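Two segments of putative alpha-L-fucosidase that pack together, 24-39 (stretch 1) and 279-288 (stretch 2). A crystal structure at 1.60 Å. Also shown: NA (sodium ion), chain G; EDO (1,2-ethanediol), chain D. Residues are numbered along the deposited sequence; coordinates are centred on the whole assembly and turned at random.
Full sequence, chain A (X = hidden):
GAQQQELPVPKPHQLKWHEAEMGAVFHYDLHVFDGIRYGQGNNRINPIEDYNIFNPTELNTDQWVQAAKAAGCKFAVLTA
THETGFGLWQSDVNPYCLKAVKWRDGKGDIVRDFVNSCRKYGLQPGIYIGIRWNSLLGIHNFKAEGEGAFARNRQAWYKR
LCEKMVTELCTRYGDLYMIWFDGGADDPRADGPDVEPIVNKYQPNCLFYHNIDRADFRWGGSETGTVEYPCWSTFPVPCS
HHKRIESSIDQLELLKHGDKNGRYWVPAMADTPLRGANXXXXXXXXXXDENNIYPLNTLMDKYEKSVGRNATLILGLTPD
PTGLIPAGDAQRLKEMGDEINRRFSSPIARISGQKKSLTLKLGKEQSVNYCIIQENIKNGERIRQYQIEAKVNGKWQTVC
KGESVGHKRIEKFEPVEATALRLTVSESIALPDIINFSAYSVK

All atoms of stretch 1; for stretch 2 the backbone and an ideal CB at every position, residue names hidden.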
ATOM      1  N   ALA A  24      29.983  -2.827  -1.270  1.00 25.66           N
ATOM      2  CA  ALA A  24      29.227  -2.018  -0.336  1.00 24.74           C
ATOM      3  C   ALA A  24      27.739  -2.305  -0.438  1.00 24.90           C
ATOM      4  O   ALA A  24      27.213  -2.593  -1.523  1.00 26.25           O
ATOM      5  CB  ALA A  24      29.457  -0.521  -0.610  1.00 26.48           C
ATOM      6  N   VAL A  25      27.053  -2.212   0.689  1.00 25.15           N
ATOM      7  CA  VAL A  25      25.581  -2.270   0.729  1.00 25.54           C
ATOM      8  C   VAL A  25      25.119  -0.893   1.331  1.00 26.33           C
ATOM      9  O   VAL A  25      25.654  -0.382   2.325  1.00 25.58           O
ATOM     10  CB  VAL A  25      24.999  -3.475   1.499  1.00 26.26           C
ATOM     11  CG1 VAL A  25      25.412  -3.440   2.979  1.00 25.17           C
ATOM     12  CG2 VAL A  25      23.460  -3.531   1.302  1.00 26.63           C
ATOM     13  N   PHE A  26      24.132  -0.281   0.684  1.00 26.42           N
ATOM     14  CA  PHE A  26      23.553   0.977   1.067  1.00 24.47           C
ATOM     15  C   PHE A  26      22.138   0.722   1.559  1.00 25.30           C
ATOM     16  O   PHE A  26      21.317   0.251   0.765  1.00 25.29           O
ATOM     17  CB  PHE A  26      23.487   1.954  -0.131  1.00 24.95           C
ATOM     18  CG  PHE A  26      24.832   2.354  -0.687  1.00 23.98           C
ATOM     19  CD1 PHE A  26      25.497   1.514  -1.586  1.00 24.56           C
ATOM     20  CD2 PHE A  26      25.454   3.498  -0.255  1.00 25.06           C
ATOM     21  CE1 PHE A  26      26.766   1.902  -2.067  1.00 25.18           C
ATOM     22  CE2 PHE A  26      26.658   3.869  -0.764  1.00 25.37           C
ATOM     23  CZ  PHE A  26      27.324   3.051  -1.670  1.00 25.77           C
ATOM     24  N   HIS A  27      21.899   0.937   2.851  1.00 24.99           N
ATOM     25  CA  HIS A  27      20.580   0.825   3.451  1.00 25.98           C
ATOM     26  C   HIS A  27      19.887   2.187   3.443  1.00 26.30           C
ATOM     27  O   HIS A  27      20.473   3.187   3.861  1.00 25.72           O
ATOM     28  CB  HIS A  27      20.660   0.298   4.884  1.00 25.26           C
ATOM     29  CG  HIS A  27      20.982  -1.161   4.987  1.00 27.78           C
ATOM     30  ND1 HIS A  27      22.246  -1.683   4.769  1.00 26.05           N
ATOM     31  CD2 HIS A  27      20.193  -2.204   5.292  1.00 26.90           C
ATOM     32  CE1 HIS A  27      22.201  -2.997   4.938  1.00 28.65           C
ATOM     33  NE2 HIS A  27      20.966  -3.337   5.264  1.00 27.36           N
ATOM     34  N   TYR A  28      18.643   2.237   2.956  1.00 25.71           N
ATOM     35  CA  TYR A  28      17.886   3.463   2.883  1.00 25.20           C
ATOM     36  C   TYR A  28      16.409   3.079   2.932  1.00 26.67           C
ATOM     37  O   TYR A  28      15.995   2.168   2.208  1.00 26.17           O
ATOM     38  CB  TYR A  28      18.259   4.175   1.588  1.00 25.51           C
ATOM     39  CG  TYR A  28      18.208   5.686   1.562  1.00 27.20           C
ATOM     40  CD1 TYR A  28      18.838   6.395   2.553  1.00 26.19           C
ATOM     41  CD2 TYR A  28      17.621   6.354   0.514  1.00 26.16           C
ATOM     42  CE1 TYR A  28      18.888   7.769   2.506  1.00 25.54           C
ATOM     43  CE2 TYR A  28      17.644   7.725   0.461  1.00 25.80           C
ATOM     44  CZ  TYR A  28      18.314   8.405   1.429  1.00 27.33           C
ATOM     45  OH  TYR A  28      18.417   9.772   1.388  1.00 26.82           O
ATOM     46  N   ASP A  29      15.668   3.685   3.820  1.00 25.02           N
ATOM     47  CA  ASP A  29      14.246   3.450   3.967  1.00 25.33           C
ATOM     48  C   ASP A  29      13.661   4.677   4.643  1.00 26.15           C
ATOM     49  O   ASP A  29      14.386   5.603   5.009  1.00 26.72           O
ATOM     50  CB  ASP A  29      14.019   2.126   4.736  1.00 25.75           C
ATOM     51  CG  ASP A  29      12.620   1.517   4.555  1.00 26.20           C
ATOM     52  OD1 ASP A  29      11.648   2.248   4.155  1.00 25.02           O
ATOM     53  OD2 ASP A  29      12.505   0.294   4.848  1.00 26.38           O
ATOM     54  N   LEU A  30      12.328   4.685   4.826  1.00 25.47           N
ATOM     55  CA  LEU A  30      11.647   5.916   5.272  1.00 25.67           C
ATOM     56  C   LEU A  30      12.108   6.486   6.601  1.00 24.02           C
ATOM     57  O   LEU A  30      12.125   7.712   6.795  1.00 24.33           O
ATOM     58  CB  LEU A  30      10.134   5.648   5.320  1.00 25.60           C
ATOM     59  CG  LEU A  30       9.473   5.259   3.996  1.00 25.53           C
ATOM     60  CD1 LEU A  30       8.048   4.709   4.268  1.00 26.78           C
ATOM     61  CD2 LEU A  30       9.456   6.439   2.980  1.00 27.27           C
ATOM     62  N   HIS A  31      12.449   5.631   7.543  1.00 24.81           N
ATOM     63  CA  HIS A  31      12.815   6.036   8.882  1.00 24.53           C
ATOM     64  C   HIS A  31      14.158   6.761   8.937  1.00 25.00           C
ATOM     65  O   HIS A  31      14.471   7.347   9.976  1.00 24.84           O
ATOM     66  CB  HIS A  31      12.822   4.838   9.848  1.00 24.61           C
ATOM     67  CG  HIS A  31      13.661   3.699   9.394  1.00 25.02           C
ATOM     68  ND1 HIS A  31      15.047   3.698   9.483  1.00 26.38           N
ATOM     69  CD2 HIS A  31      13.325   2.551   8.756  1.00 25.54           C
ATOM     70  CE1 HIS A  31      15.502   2.569   8.979  1.00 26.89           C
ATOM     71  NE2 HIS A  31      14.483   1.856   8.529  1.00 26.49           N
ATOM     72  N   VAL A  32      14.964   6.729   7.871  1.00 25.95           N
ATOM     73  CA  VAL A  32      16.161   7.559   7.856  1.00 25.76           C
ATOM     74  C   VAL A  32      15.838   9.053   8.023  1.00 25.75           C
ATOM     75  O   VAL A  32      16.649   9.851   8.542  1.00 25.77           O
ATOM     76  CB  VAL A  32      16.952   7.326   6.562  1.00 26.02           C
ATOM     77  CG1 VAL A  32      18.005   8.403   6.320  1.00 25.26           C
ATOM     78  CG2 VAL A  32      17.553   5.902   6.544  1.00 27.16           C
ATOM     79  N   PHE A  33      14.591   9.441   7.684  1.00 25.25           N
ATOM     80  CA  PHE A  33      14.166  10.833   7.663  1.00 25.52           C
ATOM     81  C   PHE A  33      13.349  11.253   8.873  1.00 25.83           C
ATOM     82  O   PHE A  33      12.813  12.424   8.911  1.00 26.67           O
ATOM     83  CB  PHE A  33      13.329  11.051   6.390  1.00 26.16           C
ATOM     84  CG  PHE A  33      14.069  10.761   5.114  1.00 25.30           C
ATOM     85  CD1 PHE A  33      14.195   9.442   4.664  1.00 26.17           C
ATOM     86  CD2 PHE A  33      14.604  11.819   4.375  1.00 28.42           C
ATOM     87  CE1 PHE A  33      14.878   9.187   3.471  1.00 29.48           C
ATOM     88  CE2 PHE A  33      15.300  11.608   3.228  1.00 26.99           C
ATOM     89  CZ  PHE A  33      15.444  10.300   2.768  1.00 25.86           C
ATOM     90  N   ASP A  34      13.273  10.369   9.876  1.00 27.08           N
ATOM     91  CA  ASP A  34      12.418  10.622  11.028  1.00 26.42           C
ATOM     92  C   ASP A  34      13.037  11.388  12.202  1.00 25.86           C
ATOM     93  O   ASP A  34      12.388  11.593  13.230  1.00 28.24           O
ATOM     94  CB  ASP A  34      11.759   9.347  11.532  1.00 26.54           C
ATOM     95  CG  ASP A  34      12.691   8.405  12.231  1.00 26.13           C
ATOM     96  OD1 ASP A  34      13.864   8.768  12.401  1.00 27.02           O
ATOM     97  OD2 ASP A  34      12.255   7.270  12.601  1.00 28.85           O
ATOM     98  N   GLY A  35      14.310  11.749  12.057  1.00 25.72           N
ATOM     99  CA  GLY A  35      14.981  12.506  13.069  1.00 25.44           C
ATOM    100  C   GLY A  35      15.363  11.819  14.376  1.00 26.43           C
ATOM    101  O   GLY A  35      15.818  12.482  15.318  1.00 27.00           O
ATOM    102  N   ILE A  36      15.235  10.501  14.434  1.00 25.95           N
ATOM    103  CA  ILE A  36      15.578   9.732  15.613  1.00 26.38           C
ATOM    104  C   ILE A  36      16.341   8.464  15.261  1.00 24.94           C
ATOM    105  O   ILE A  36      16.417   8.044  14.090  1.00 24.62           O
ATOM    106  CB  ILE A  36      14.348   9.398  16.488  1.00 27.15           C
ATOM    107  CG1 ILE A  36      13.340   8.558  15.723  1.00 28.78           C
ATOM    108  CG2 ILE A  36      13.666  10.671  16.969  1.00 27.94           C
ATOM    109  CD1 ILE A  36      12.293   7.924  16.610  1.00 33.54           C
ATOM    110  N   ARG A  37      16.888   7.813  16.295  1.00 25.69           N
ATOM    111  CA  ARG A  37      17.605   6.600  16.079  1.00 25.85           C
ATOM    112  C   ARG A  37      16.699   5.494  15.579  1.00 26.48           C
ATOM    113  O   ARG A  37      15.463   5.525  15.796  1.00 27.23           O
ATOM    114  CB  ARG A  37      18.277   6.139  17.370  1.00 26.99           C
ATOM    115  CG  ARG A  37      19.552   6.922  17.663  1.00 29.32           C
ATOM    116  CD  ARG A  37      20.105   6.453  18.965  1.00 31.89           C
ATOM    117  NE  ARG A  37      21.438   6.979  19.109  1.00 31.26           N
ATOM    118  CZ  ARG A  37      22.241   6.777  20.130  1.00 33.91           C
ATOM    119  NH1 ARG A  37      21.868   6.036  21.167  1.00 33.32           N
ATOM    120  NH2 ARG A  37      23.435   7.329  20.109  1.00 33.58           N
ATOM    121  N   TYR A  38      17.314   4.536  14.910  1.00 27.86           N
ATOM    122  CA  TYR A  38      16.668   3.342  14.379  1.00 26.83           C
ATOM    123  C   TYR A  38      16.441   2.342  15.469  1.00 27.34           C
ATOM    124  O   TYR A  38      17.342   2.063  16.246  1.00 28.72           O
ATOM    125  CB  TYR A  38      17.559   2.724  13.308  1.00 28.28           C
ATOM    126  CG  TYR A  38      17.121   1.381  12.750  1.00 26.13           C
ATOM    127  CD1 TYR A  38      15.910   1.234  12.081  1.00 25.98           C
ATOM    128  CD2 TYR A  38      17.935   0.286  12.849  1.00 28.04           C
ATOM    129  CE1 TYR A  38      15.510   0.009  11.550  1.00 25.74           C
ATOM    130  CE2 TYR A  38      17.555  -0.957  12.277  1.00 27.86           C
ATOM    131  CZ  TYR A  38      16.329  -1.084  11.636  1.00 26.04           C
ATOM    132  OH  TYR A  38      16.019  -2.321  11.105  1.00 26.70           O
ATOM    133  N   GLY A  39      15.209   1.836  15.570  1.00 26.67           N
ATOM    134  CA  GLY A  39      14.880   0.775  16.542  1.00 26.55           C
ATOM    135  C   GLY A  39      14.286  -0.330  15.704  1.00 27.23           C
ATOM    136  O   GLY A  39      13.163  -0.194  15.208  1.00 26.88           O
ATOM    137  N   UNK A 279      30.609   1.657  20.410  1.00 22.44           N
ATOM    138  CA  UNK A 279      29.443   0.934  20.945  1.00 23.23           C
ATOM    139  C   UNK A 279      28.241   0.931  20.057  1.00 23.47           C
ATOM    140  O   UNK A 279      27.173   0.407  20.433  1.00 24.68           O
ATOM    141  CB  UNK A 279      29.037   1.530  22.294  1.00 23.23           C
ATOM    142  N   UNK A 280      28.360   1.547  18.879  1.00 22.78           N
ATOM    143  CA  UNK A 280      27.305   1.556  17.884  1.00 22.40           C
ATOM    144  C   UNK A 280      27.531   0.468  16.830  1.00 23.75           C
ATOM    145  O   UNK A 280      28.589  -0.157  16.772  1.00 25.03           O
ATOM    146  CB  UNK A 280      27.220   2.932  17.219  1.00 22.40           C
ATOM    147  N   UNK A 281      26.508   0.213  16.033  1.00 23.51           N
ATOM    148  CA  UNK A 281      26.555  -0.823  14.981  1.00 23.92           C
ATOM    149  C   UNK A 281      25.388  -0.515  14.061  1.00 24.65           C
ATOM    150  O   UNK A 281      24.331  -1.196  14.112  1.00 26.02           O
ATOM    151  CB  UNK A 281      26.473  -2.242  15.547  1.00 23.92           C
ATOM    152  N   UNK A 282      25.580   0.495  13.205  1.00 24.44           N
ATOM    153  CA  UNK A 282      24.468   1.085  12.490  1.00 25.10           C
ATOM    154  C   UNK A 282      24.486   0.870  10.984  1.00 24.91           C
ATOM    155  O   UNK A 282      25.344   1.403  10.311  1.00 26.09           O
ATOM    156  CB  UNK A 282      24.432   2.587  12.778  1.00 25.10           C
ATOM    157  N   UNK A 283      23.504   0.117  10.480  1.00 26.49           N
ATOM    158  CA  UNK A 283      23.378  -0.124   9.055  1.00 25.86           C
ATOM    159  C   UNK A 283      22.687   1.057   8.363  1.00 24.86           C
ATOM    160  O   UNK A 283      22.786   1.218   7.152  1.00 24.36           O
ATOM    161  CB  UNK A 283      22.604  -1.420   8.804  1.00 25.86           C
ATOM    162  N   UNK A 284      21.940   1.834   9.116  1.00 25.28           N
ATOM    163  CA  UNK A 284      21.246   3.048   8.616  1.00 25.66           C
ATOM    164  C   UNK A 284      21.788   4.353   9.178  1.00 25.89           C
ATOM    165  O   UNK A 284      22.360   4.404  10.281  1.00 25.17           O
ATOM    166  CB  UNK A 284      19.754   2.961   8.945  1.00 25.66           C
ATOM    167  N   UNK A 285      21.590   5.411   8.410  1.00 25.48           N
ATOM    168  CA  UNK A 285      21.895   6.753   8.883  1.00 24.59           C
ATOM    169  C   UNK A 285      20.934   7.102   9.999  1.00 24.43           C
ATOM    170  O   UNK A 285      19.727   6.953   9.871  1.00 25.20           O
ATOM    171  CB  UNK A 285      21.812   7.777   7.749  1.00 24.59           C
ATOM    172  N   UNK A 286      21.486   7.644  11.071  1.00 25.70           N
ATOM    173  CA  UNK A 286      20.781   8.083  12.258  1.00 24.70           C
ATOM    174  C   UNK A 286      21.471   9.364  12.717  1.00 25.52           C
ATOM    175  O   UNK A 286      22.644   9.589  12.416  1.00 25.82           O
ATOM    176  CB  UNK A 286      20.776   7.011  13.349  1.00 24.70           C
ATOM    177  N   UNK A 287      20.766  10.221  13.442  1.00 25.74           N
ATOM    178  CA  UNK A 287      21.433  11.441  13.898  1.00 26.33           C
ATOM    179  C   UNK A 287      22.577  11.199  14.871  1.00 26.22           C
ATOM    180  O   UNK A 287      22.542  10.225  15.652  1.00 25.83           O
ATOM    181  CB  UNK A 287      20.408  12.366  14.557  1.00 26.33           C
ATOM    182  N   UNK A 288      23.554  12.107  14.832  1.00 26.27           N
ATOM    183  CA  UNK A 288      24.681  12.124  15.763  1.00 26.02           C
ATOM    184  C   UNK A 288      25.586  10.878  15.751  1.00 24.12           C
ATOM    185  O   UNK A 288      26.245  10.585  16.755  1.00 24.76           O
ATOM    186  CB  UNK A 288      24.135  12.316  17.179  1.00 26.02           C
TER
HETATM  187 NA    NA G 471      15.758   7.309  11.977  1.00 12.96          NA
HETATM  188  C1  EDO D 463      21.827  -5.748   7.241  1.00 25.66           C
HETATM  189  O1  EDO D 463      20.665  -5.798   6.405  1.00 18.41           O
HETATM  190  C2  EDO D 463      22.823  -6.640   6.571  1.00 25.04           C
HETATM  191  O2  EDO D 463      22.403  -7.976   6.764  1.00 26.73           O

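Position 279 has phi/psi of 90/1°, and nothing of stretch 1 lies within 5.5 Å of its ideal CB. The positive phi by itself favours glycine, and the residue is Gly 279.

At 280 the CA-to-CB bond points toward stretch 1, but nothing lies within 5.5 Å of the ideal CB, so only a long side chain could make contact. The extended Arg 37 offers a flat guanidinium there; an aromatic ring, an acid or another planar group would suit. The residue is Arg 280. Its guanidinium stacks on that of Arg 37, centres 3.7 Å apart and planes at 14°. Arg 37 NE and Arg 280 NH2, 3.5 Å apart, are both donors and like charges, so this is a stack without a hydrogen bond.

Position 281 has no neighbour in stretch 1 within 5.5 Å of the ideal CB, and many residues would fit; His 281 makes no contact with stretch 1. At 282 the CA-to-CB bond points sideways, the ideal CB is equally free, and the choice is again wide. The residue is Glu 282, whose OE2 accepts a hydrogen bond from His 281 N at 2.8 Å.

At 283 the CB points toward stretch 1, with the ideal CB 4.1 Å from His 27 ND1. The imidazole face and Val 25 beyond it suit a broad apolar or aromatic group. The residue is Trp 283. Its CB sits over the His 27 ring, 4.1 Å from the centroid and 8° off the normal, while CZ3 reaches Val 25 CG1 at 3.8 Å. Water 1 joins His 27 ND1 (2.7 Å) to Trp 283 O (2.8 Å).

The ideal CB at 284 is 4.3 Å from His 31 CE1 and 4.4 Å from Val 32 CG2. Such a setting, with His 27 also near, calls for a large apolar side chain, aromatic or perhaps leucine or methionine. The residue is Phe 284, with the largest covered area of either stretch, 142 Å². His 27 CB lies over one ring face, 3.8 Å from the centroid; His 31 CE1 approaches the opposite face, 3.5 Å from Phe 284 CD1, in an edge-to-face pair.

At 285 the ideal CB is 4.1 Å from Val 32 CG1, so apolar groups of various sizes would suit. The residue is Trp 285. Its backbone is bridged too: water 4, a sodium ligand, donates to Val 32 O and Trp 285 O, both at 2.9 Å.

Position 286 points toward the Arg 37 and Tyr 38 backbone, its ideal CB 4.5 Å from Tyr 38 N. That donor invites an acceptor: Glu, Gln, Asp or Asn. In Glu 286, OE1 accepts the hydrogen bond from Tyr 38 N at 2.8 Å and 162°, the only direct one between the stretches. OE1 also forms a salt bridge with Arg 280 NH2 at 3.0 Å, its hydrogen bond weak, setting a negative charge beside the stacked guanidiniums.

At 287, phi of -65° permits proline, and the ideal CB is 4.7 Å from Gly 35 O; a compact apolar group would suit. Pro 287 places CG 3.5 Å from Gly 35 O.

Position 288, at 61/32°, points sideways into space free of stretch 1. Asn, Gly or Asp would suit; it is Asp 288.

Stretch 2 (279-288) GRHEWFWEPD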
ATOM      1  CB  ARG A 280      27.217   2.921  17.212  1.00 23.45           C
ATOM      2  CG  ARG A 280      26.995   4.033  18.199  1.00 23.90           C
ATOM      3  CD  ARG A 280      25.541   4.152  18.631  1.00 26.28           C
ATOM      4  NE  ARG A 280      24.679   4.706  17.590  1.00 26.30           N
ATOM      5  CZ  ARG A 280      23.364   4.542  17.502  1.00 26.51           C
ATOM      6  NH1 ARG A 280      22.704   3.745  18.333  1.00 29.16           N
ATOM      7  NH2 ARG A 280      22.720   5.083  16.507  1.00 26.26           N
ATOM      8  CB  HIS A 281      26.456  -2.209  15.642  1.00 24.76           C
ATOM      9  CG  HIS A 281      26.664  -3.367  14.718  1.00 24.21           C
ATOM     10  ND1 HIS A 281      27.914  -3.867  14.434  1.00 23.57           N
ATOM     11  CD2 HIS A 281      25.785  -4.093  13.992  1.00 24.15           C
ATOM     12  CE1 HIS A 281      27.788  -4.863  13.559  1.00 24.41           C
ATOM     13  NE2 HIS A 281      26.506  -5.021  13.282  1.00 23.94           N
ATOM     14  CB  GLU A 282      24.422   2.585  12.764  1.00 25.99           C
ATOM     15  CG  GLU A 282      24.498   2.900  14.242  1.00 25.73           C
ATOM     16  CD  GLU A 282      23.543   2.104  15.141  1.00 26.54           C
ATOM     17  OE1 GLU A 282      22.295   2.133  14.944  1.00 27.81           O
ATOM     18  OE2 GLU A 282      24.019   1.520  16.142  1.00 25.58           O
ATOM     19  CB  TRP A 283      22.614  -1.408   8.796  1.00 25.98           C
ATOM     20  CG  TRP A 283      23.363  -2.641   9.149  1.00 24.18           C
ATOM     21  CD1 TRP A 283      23.201  -3.378  10.260  1.00 26.70           C
ATOM     22  CD2 TRP A 283      24.419  -3.273   8.393  1.00 24.80           C
ATOM     23  NE1 TRP A 283      24.066  -4.451  10.250  1.00 25.47           N
ATOM     24  CE2 TRP A 283      24.839  -4.393   9.121  1.00 25.20           C
ATOM     25  CE3 TRP A 283      25.008  -3.017   7.155  1.00 26.24           C
ATOM     26  CZ2 TRP A 283      25.827  -5.279   8.662  1.00 25.61           C
ATOM     27  CZ3 TRP A 283      26.026  -3.834   6.736  1.00 26.03           C
ATOM     28  CH2 TRP A 283      26.391  -4.985   7.452  1.00 23.77           C
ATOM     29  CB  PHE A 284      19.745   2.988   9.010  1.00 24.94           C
ATOM     30  CG  PHE A 284      18.927   1.963   8.268  1.00 26.32           C
ATOM     31  CD1 PHE A 284      18.409   2.280   7.037  1.00 28.45           C
ATOM     32  CD2 PHE A 284      18.652   0.713   8.813  1.00 27.60           C
ATOM     33  CE1 PHE A 284      17.589   1.372   6.362  1.00 27.39           C
ATOM     34  CE2 PHE A 284      17.889  -0.184   8.141  1.00 27.86           C
ATOM     35  CZ  PHE A 284      17.381   0.129   6.878  1.00 27.85           C
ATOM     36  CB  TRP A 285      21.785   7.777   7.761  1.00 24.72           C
ATOM     37  CG  TRP A 285      22.332   9.093   8.196  1.00 23.66           C
ATOM     38  CD1 TRP A 285      23.624   9.542   8.032  1.00 24.22           C
ATOM     39  CD2 TRP A 285      21.655  10.120   8.955  1.00 25.49           C
ATOM     40  NE1 TRP A 285      23.771  10.768   8.621  1.00 25.60           N
ATOM     41  CE2 TRP A 285      22.581  11.148   9.178  1.00 26.11           C
ATOM     42  CE3 TRP A 285      20.346  10.272   9.448  1.00 25.13           C
ATOM     43  CZ2 TRP A 285      22.260  12.291   9.896  1.00 25.68           C
ATOM     44  CZ3 TRP A 285      20.047  11.420  10.182  1.00 24.54           C
ATOM     45  CH2 TRP A 285      21.003  12.416  10.360  1.00 25.30           C
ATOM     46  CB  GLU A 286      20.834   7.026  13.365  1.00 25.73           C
ATOM     47  CG  GLU A 286      20.214   5.748  12.993  1.00 27.22           C
ATOM     48  CD  GLU A 286      20.629   4.668  13.897  1.00 28.02           C
ATOM     49  OE1 GLU A 286      20.132   4.619  15.018  1.00 26.84           O
ATOM     50  OE2 GLU A 286      21.444   3.827  13.467  1.00 28.74           O
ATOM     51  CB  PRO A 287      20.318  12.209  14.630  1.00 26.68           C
ATOM     52  CG  PRO A 287      19.018  11.591  14.082  1.00 28.11           C
ATOM     53  CD  PRO A 287      19.325  10.178  13.739  1.00 26.15           C
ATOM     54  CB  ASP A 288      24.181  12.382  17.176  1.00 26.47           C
ATOM     55  CG  ASP A 288      23.306  13.657  17.266  1.00 32.36           C
ATOM     56  OD1 ASP A 288      23.784  14.742  16.872  1.00 38.67           O
ATOM     57  OD2 ASP A 288      22.137  13.544  17.687  1.00 38.42           O
TER
HETATM   58  O   HOH W   1      24.355  -0.000   5.244  1.00 11.23           O
HETATM   59  O   HOH W   2      21.039   5.318   5.560  1.00 12.51           O
HETATM   60  O   HOH W   3      16.944   5.440  10.901  1.00 14.31           O
HETATM   61  O   HOH W   4      17.547   8.541  10.956  1.00 15.75           O
HETATM   62  O   HOH W   5      14.179   5.702  13.207  1.00 15.53           O
HETATM   63  O   HOH W   6      23.806   8.447  17.614  1.00 24.00           O
HETATM   64  O   HOH W   7      20.024   2.643  17.260  1.00 25.43           O
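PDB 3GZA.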